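PDB 3LOP: substrate binding periplasmic protein from Ralstonia solanacearum, which probably captures leucine or related amino acids in the periplasm, as the binding component of an ABC-type import system. Local coordinates for residues 254-268 and 280-294. Sequence-based numbering, arbitrary orientation.
Sequences MPNPGKSVNPVIREF and VDLSFRAVEGFVAAK. With LEU (leucine), chain B.
Phe-268 meets Leu-282, Ala-286 and Phe-290 around its ring, with 145 Å² of its surface buried by residues 280-294. Leu-282 CD1 lies over one face, 3.9 Å from the ring centroid and displaced toward the rim, while Ala-286 O sits near the ring plane at the edge. With CG anti to the backbone N (chi1 -175°), the ring is carried in between Leu-282 and the helix face of Ala-286 and Phe-290. Phe-290 approaches obliquely, its ring plane inclined by 52° to that of Phe-268; CD2 of Phe-268 rests against CG and CD1 of Phe-290, and Phe-268 CA makes a CH-pi contact with the Phe-290 face. Beyond that ring, Glu-267 and Lys-294, both extended, close a salt bridge, Lys-294 NZ reaching the syn side of Glu-267 OE1 at 2.7 Å; Glu-267 OE2 also accepts from Trp-35 NE1.

The axes of helix segments 263-268 and 284-294 run nearly perpendicular, at 93°, and 10.9 Å apart, a spacing filled by side chains such as Val-264, whose CG1 is 4.0 Å from Val-291 CG2. In this periplasmic binding protein fold, helix 284-294 also carries a pocket residue: Arg-285 donates from NH1 and NH2 to OXT of the bound leucine, and its NE forms a salt bridge with Glu-288 OE1 (2.7 Å), which probably helps to orient the guanidinium.

On the loop side, selenomethionine Met-254 bends at chi2 and chi3, bringing SE within 3.9 Å of Glu-288 CA and tip to tip with Val-291. Pro-257 CD stands over the centre of the Phe-284 ring, 3.4 Å from its centroid, a CH-pi contact. Asn-256 OD1, which accepts from Gly-258 N in an Asx turn, lies 3.5 Å from Phe-284 CZ.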
# COMPACT_ATOMS: atom_id res chain seq x y z
N MSE A 254 3.22 -6.34 5.32
CA MSE A 254 2.94 -7.42 4.38
C MSE A 254 4.05 -8.46 4.48
O MSE A 254 5.13 -8.17 5.01
CB MSE A 254 2.92 -6.89 2.95
CG MSE A 254 1.65 -6.18 2.51
SE MSE A 254 0.21 -7.42 2.24
CE MSE A 254 -1.18 -6.46 3.17
N PRO A 255 3.80 -9.68 4.00
CA PRO A 255 4.85 -10.71 4.05
C PRO A 255 6.06 -10.14 3.31
O PRO A 255 5.92 -9.52 2.26
CB PRO A 255 4.21 -11.88 3.31
CG PRO A 255 2.76 -11.75 3.70
CD PRO A 255 2.52 -10.26 3.56
N ASN A 256 7.25 -10.36 3.87
CA ASN A 256 8.49 -9.84 3.29
C ASN A 256 9.01 -10.65 2.11
O ASN A 256 9.36 -11.82 2.26
CB ASN A 256 9.55 -9.78 4.40
CG ASN A 256 10.88 -9.23 3.93
OD1 ASN A 256 11.01 -8.76 2.80
ND2 ASN A 256 11.87 -9.28 4.81
N PRO A 257 9.06 -10.04 0.91
CA PRO A 257 9.56 -10.74 -0.28
C PRO A 257 10.95 -11.33 -0.04
O PRO A 257 11.32 -12.33 -0.66
CB PRO A 257 9.58 -9.64 -1.33
CG PRO A 257 8.46 -8.76 -0.93
CD PRO A 257 8.62 -8.68 0.57
N GLY A 258 11.71 -10.71 0.85
CA GLY A 258 13.05 -11.17 1.17
C GLY A 258 13.09 -12.51 1.87
O GLY A 258 14.10 -13.21 1.82
N LYS A 259 12.00 -12.87 2.55
CA LYS A 259 11.92 -14.15 3.26
C LYS A 259 11.30 -15.16 2.30
O LYS A 259 10.10 -15.39 2.34
CB LYS A 259 11.04 -14.03 4.51
CG LYS A 259 11.58 -13.10 5.58
CD LYS A 259 10.76 -13.22 6.85
CE LYS A 259 11.18 -12.20 7.89
NZ LYS A 259 10.99 -10.81 7.39
N SER A 260 12.14 -15.76 1.46
CA SER A 260 11.66 -16.71 0.47
C SER A 260 10.88 -17.89 1.03
O SER A 260 10.04 -18.45 0.34
CB SER A 260 12.84 -17.22 -0.37
OG SER A 260 13.76 -17.95 0.42
N VAL A 261 11.15 -18.27 2.28
CA VAL A 261 10.43 -19.40 2.87
C VAL A 261 9.04 -19.07 3.39
O VAL A 261 8.28 -19.98 3.72
CB VAL A 261 11.23 -20.07 4.02
CG1 VAL A 261 12.57 -20.57 3.51
CG2 VAL A 261 11.42 -19.09 5.17
N ASN A 262 8.70 -17.79 3.47
CA ASN A 262 7.37 -17.42 3.93
C ASN A 262 6.34 -18.05 2.98
O ASN A 262 6.49 -17.96 1.76
CB ASN A 262 7.23 -15.90 3.95
CG ASN A 262 5.81 -15.45 4.21
OD1 ASN A 262 4.98 -15.40 3.30
ND2 ASN A 262 5.51 -15.13 5.46
N PRO A 263 5.30 -18.70 3.52
CA PRO A 263 4.27 -19.34 2.69
C PRO A 263 3.65 -18.48 1.59
O PRO A 263 3.41 -18.97 0.49
CB PRO A 263 3.23 -19.79 3.72
CG PRO A 263 4.08 -20.11 4.91
CD PRO A 263 5.05 -18.96 4.95
N VAL A 264 3.37 -17.21 1.88
CA VAL A 264 2.77 -16.35 0.87
C VAL A 264 3.77 -16.08 -0.25
O VAL A 264 3.42 -16.10 -1.43
CB VAL A 264 2.32 -15.00 1.48
CG1 VAL A 264 1.77 -14.09 0.39
CG2 VAL A 264 1.25 -15.24 2.54
N ILE A 265 5.03 -15.85 0.12
CA ILE A 265 6.07 -15.59 -0.86
C ILE A 265 6.29 -16.85 -1.70
O ILE A 265 6.49 -16.77 -2.91
CB ILE A 265 7.39 -15.16 -0.18
CG1 ILE A 265 7.14 -13.90 0.66
CG2 ILE A 265 8.46 -14.89 -1.23
CD1 ILE A 265 6.48 -12.74 -0.10
N ARG A 266 6.24 -18.01 -1.05
CA ARG A 266 6.41 -19.25 -1.79
C ARG A 266 5.26 -19.43 -2.77
O ARG A 266 5.49 -19.84 -3.91
CB ARG A 266 6.51 -20.46 -0.84
CG ARG A 266 7.91 -20.61 -0.26
CD ARG A 266 8.15 -21.95 0.42
NE ARG A 266 7.54 -22.04 1.74
CZ ARG A 266 6.41 -22.67 2.00
NH1 ARG A 266 5.74 -23.28 1.03
NH2 ARG A 266 5.95 -22.72 3.24
N GLU A 267 4.04 -19.12 -2.36
CA GLU A 267 2.91 -19.27 -3.27
C GLU A 267 3.03 -18.29 -4.44
O GLU A 267 2.69 -18.62 -5.58
CB GLU A 267 1.56 -19.06 -2.55
CG GLU A 267 0.38 -19.48 -3.44
CD GLU A 267 -0.98 -19.18 -2.86
OE1 GLU A 267 -1.07 -18.64 -1.74
OE2 GLU A 267 -1.98 -19.50 -3.54
N PHE A 268 3.51 -17.08 -4.15
CA PHE A 268 3.68 -16.07 -5.18
C PHE A 268 4.66 -16.58 -6.24
O PHE A 268 4.39 -16.50 -7.43
CB PHE A 268 4.20 -14.76 -4.56
CG PHE A 268 4.30 -13.61 -5.53
CD1 PHE A 268 5.32 -13.56 -6.48
CD2 PHE A 268 3.37 -12.57 -5.48
CE1 PHE A 268 5.42 -12.48 -7.36
CE2 PHE A 268 3.46 -11.49 -6.35
CZ PHE A 268 4.49 -11.44 -7.30
N VAL A 280 6.11 -10.28 -14.47
CA VAL A 280 5.84 -9.95 -13.07
C VAL A 280 7.04 -10.17 -12.15
O VAL A 280 7.59 -11.27 -12.09
CB VAL A 280 4.65 -10.77 -12.52
CG1 VAL A 280 4.37 -10.38 -11.08
CG2 VAL A 280 3.43 -10.55 -13.39
N ASP A 281 7.43 -9.12 -11.44
CA ASP A 281 8.55 -9.21 -10.51
C ASP A 281 8.05 -9.25 -9.07
O ASP A 281 7.09 -8.57 -8.72
CB ASP A 281 9.50 -8.02 -10.68
CG ASP A 281 10.26 -8.07 -11.99
OD1 ASP A 281 10.89 -9.11 -12.28
OD2 ASP A 281 10.25 -7.06 -12.73
N LEU A 282 8.71 -10.05 -8.25
CA LEU A 282 8.35 -10.16 -6.84
C LEU A 282 8.73 -8.83 -6.18
O LEU A 282 9.87 -8.38 -6.31
CB LEU A 282 9.12 -11.31 -6.20
CG LEU A 282 9.03 -11.50 -4.68
CD1 LEU A 282 7.59 -11.79 -4.28
CD2 LEU A 282 9.94 -12.64 -4.26
N SER A 283 7.78 -8.21 -5.49
CA SER A 283 8.02 -6.94 -4.81
C SER A 283 6.98 -6.77 -3.72
O SER A 283 5.98 -7.48 -3.70
CB SER A 283 7.91 -5.77 -5.79
OG SER A 283 6.56 -5.58 -6.19
N PHE A 284 7.22 -5.82 -2.83
CA PHE A 284 6.27 -5.57 -1.75
C PHE A 284 4.88 -5.22 -2.28
O PHE A 284 3.89 -5.79 -1.83
CB PHE A 284 6.78 -4.45 -0.84
CG PHE A 284 7.57 -4.95 0.35
CD1 PHE A 284 6.92 -5.53 1.44
CD2 PHE A 284 8.96 -4.84 0.37
CE1 PHE A 284 7.65 -6.00 2.53
CE2 PHE A 284 9.70 -5.31 1.46
CZ PHE A 284 9.04 -5.89 2.54
N ARG A 285 4.80 -4.29 -3.23
CA ARG A 285 3.49 -3.91 -3.75
C ARG A 285 2.83 -5.02 -4.55
O ARG A 285 1.60 -5.12 -4.57
CB ARG A 285 3.58 -2.62 -4.58
CG ARG A 285 4.23 -1.42 -3.86
CD ARG A 285 3.84 -1.31 -2.38
NE ARG A 285 2.44 -0.98 -2.13
CZ ARG A 285 1.92 0.24 -2.20
NH1 ARG A 285 2.67 1.29 -2.52
NH2 ARG A 285 0.63 0.43 -1.91
N ALA A 286 3.61 -5.87 -5.21
CA ALA A 286 3.03 -6.97 -5.97
C ALA A 286 2.44 -7.97 -4.98
O ALA A 286 1.38 -8.56 -5.22
CB ALA A 286 4.08 -7.64 -6.84
N VAL A 287 3.13 -8.17 -3.86
CA VAL A 287 2.63 -9.08 -2.83
C VAL A 287 1.34 -8.52 -2.25
O VAL A 287 0.41 -9.27 -1.95
CB VAL A 287 3.69 -9.29 -1.72
CG1 VAL A 287 3.06 -9.98 -0.51
CG2 VAL A 287 4.83 -10.13 -2.27
N GLU A 288 1.28 -7.19 -2.09
CA GLU A 288 0.08 -6.55 -1.56
C GLU A 288 -1.11 -6.83 -2.48
O GLU A 288 -2.21 -7.12 -2.01
CB GLU A 288 0.30 -5.03 -1.45
CG GLU A 288 -0.80 -4.30 -0.69
CD GLU A 288 -0.53 -2.81 -0.55
OE1 GLU A 288 0.65 -2.40 -0.62
OE2 GLU A 288 -1.49 -2.04 -0.35
N GLY A 289 -0.89 -6.77 -3.79
CA GLY A 289 -1.96 -7.04 -4.73
C GLY A 289 -2.38 -8.51 -4.70
O GLY A 289 -3.56 -8.83 -4.80
N PHE A 290 -1.39 -9.38 -4.59
CA PHE A 290 -1.59 -10.83 -4.53
C PHE A 290 -2.45 -11.16 -3.30
O PHE A 290 -3.44 -11.89 -3.38
CB PHE A 290 -0.22 -11.51 -4.42
CG PHE A 290 -0.22 -13.00 -4.62
CD1 PHE A 290 -0.18 -13.55 -5.90
CD2 PHE A 290 -0.21 -13.86 -3.53
CE1 PHE A 290 -0.11 -14.94 -6.08
CE2 PHE A 290 -0.14 -15.24 -3.70
CZ PHE A 290 -0.09 -15.78 -4.98
N VAL A 291 -2.06 -10.59 -2.16
CA VAL A 291 -2.77 -10.81 -0.90
C VAL A 291 -4.20 -10.28 -0.94
O VAL A 291 -5.13 -10.95 -0.49
CB VAL A 291 -2.00 -10.16 0.28
CG1 VAL A 291 -2.86 -10.12 1.53
CG2 VAL A 291 -0.73 -10.95 0.56
N ALA A 292 -4.38 -9.07 -1.47
CA ALA A 292 -5.72 -8.49 -1.55
C ALA A 292 -6.61 -9.37 -2.42
O ALA A 292 -7.76 -9.65 -2.06
CB ALA A 292 -5.65 -7.09 -2.13
N ALA A 293 -6.07 -9.83 -3.55
CA ALA A 293 -6.83 -10.68 -4.45
C ALA A 293 -7.22 -11.99 -3.78
O ALA A 293 -8.34 -12.47 -3.95
CB ALA A 293 -6.03 -10.96 -5.71
N LYS A 294 -6.31 -12.57 -3.00
CA LYS A 294 -6.59 -13.83 -2.32
C LYS A 294 -7.67 -13.66 -1.26
O LYS A 294 -8.53 -14.51 -1.09
CB LYS A 294 -5.32 -14.41 -1.70
CG LYS A 294 -5.52 -15.82 -1.17
CD LYS A 294 -4.20 -16.49 -0.81
CE LYS A 294 -4.43 -17.93 -0.37
NZ LYS A 294 -3.16 -18.61 -0.03
N LEU B . -1.67 4.71 -2.01
CA LEU B . -0.45 5.52 -2.27
C LEU B . 0.72 4.62 -2.59
O LEU B . 1.68 5.12 -3.21
CB LEU B . -0.13 6.36 -1.05
CG LEU B . -1.44 7.02 -0.63
CD1 LEU B . -1.56 7.05 0.83
CD2 LEU B . -1.52 8.38 -1.20
OXT LEU B . 0.67 3.43 -2.21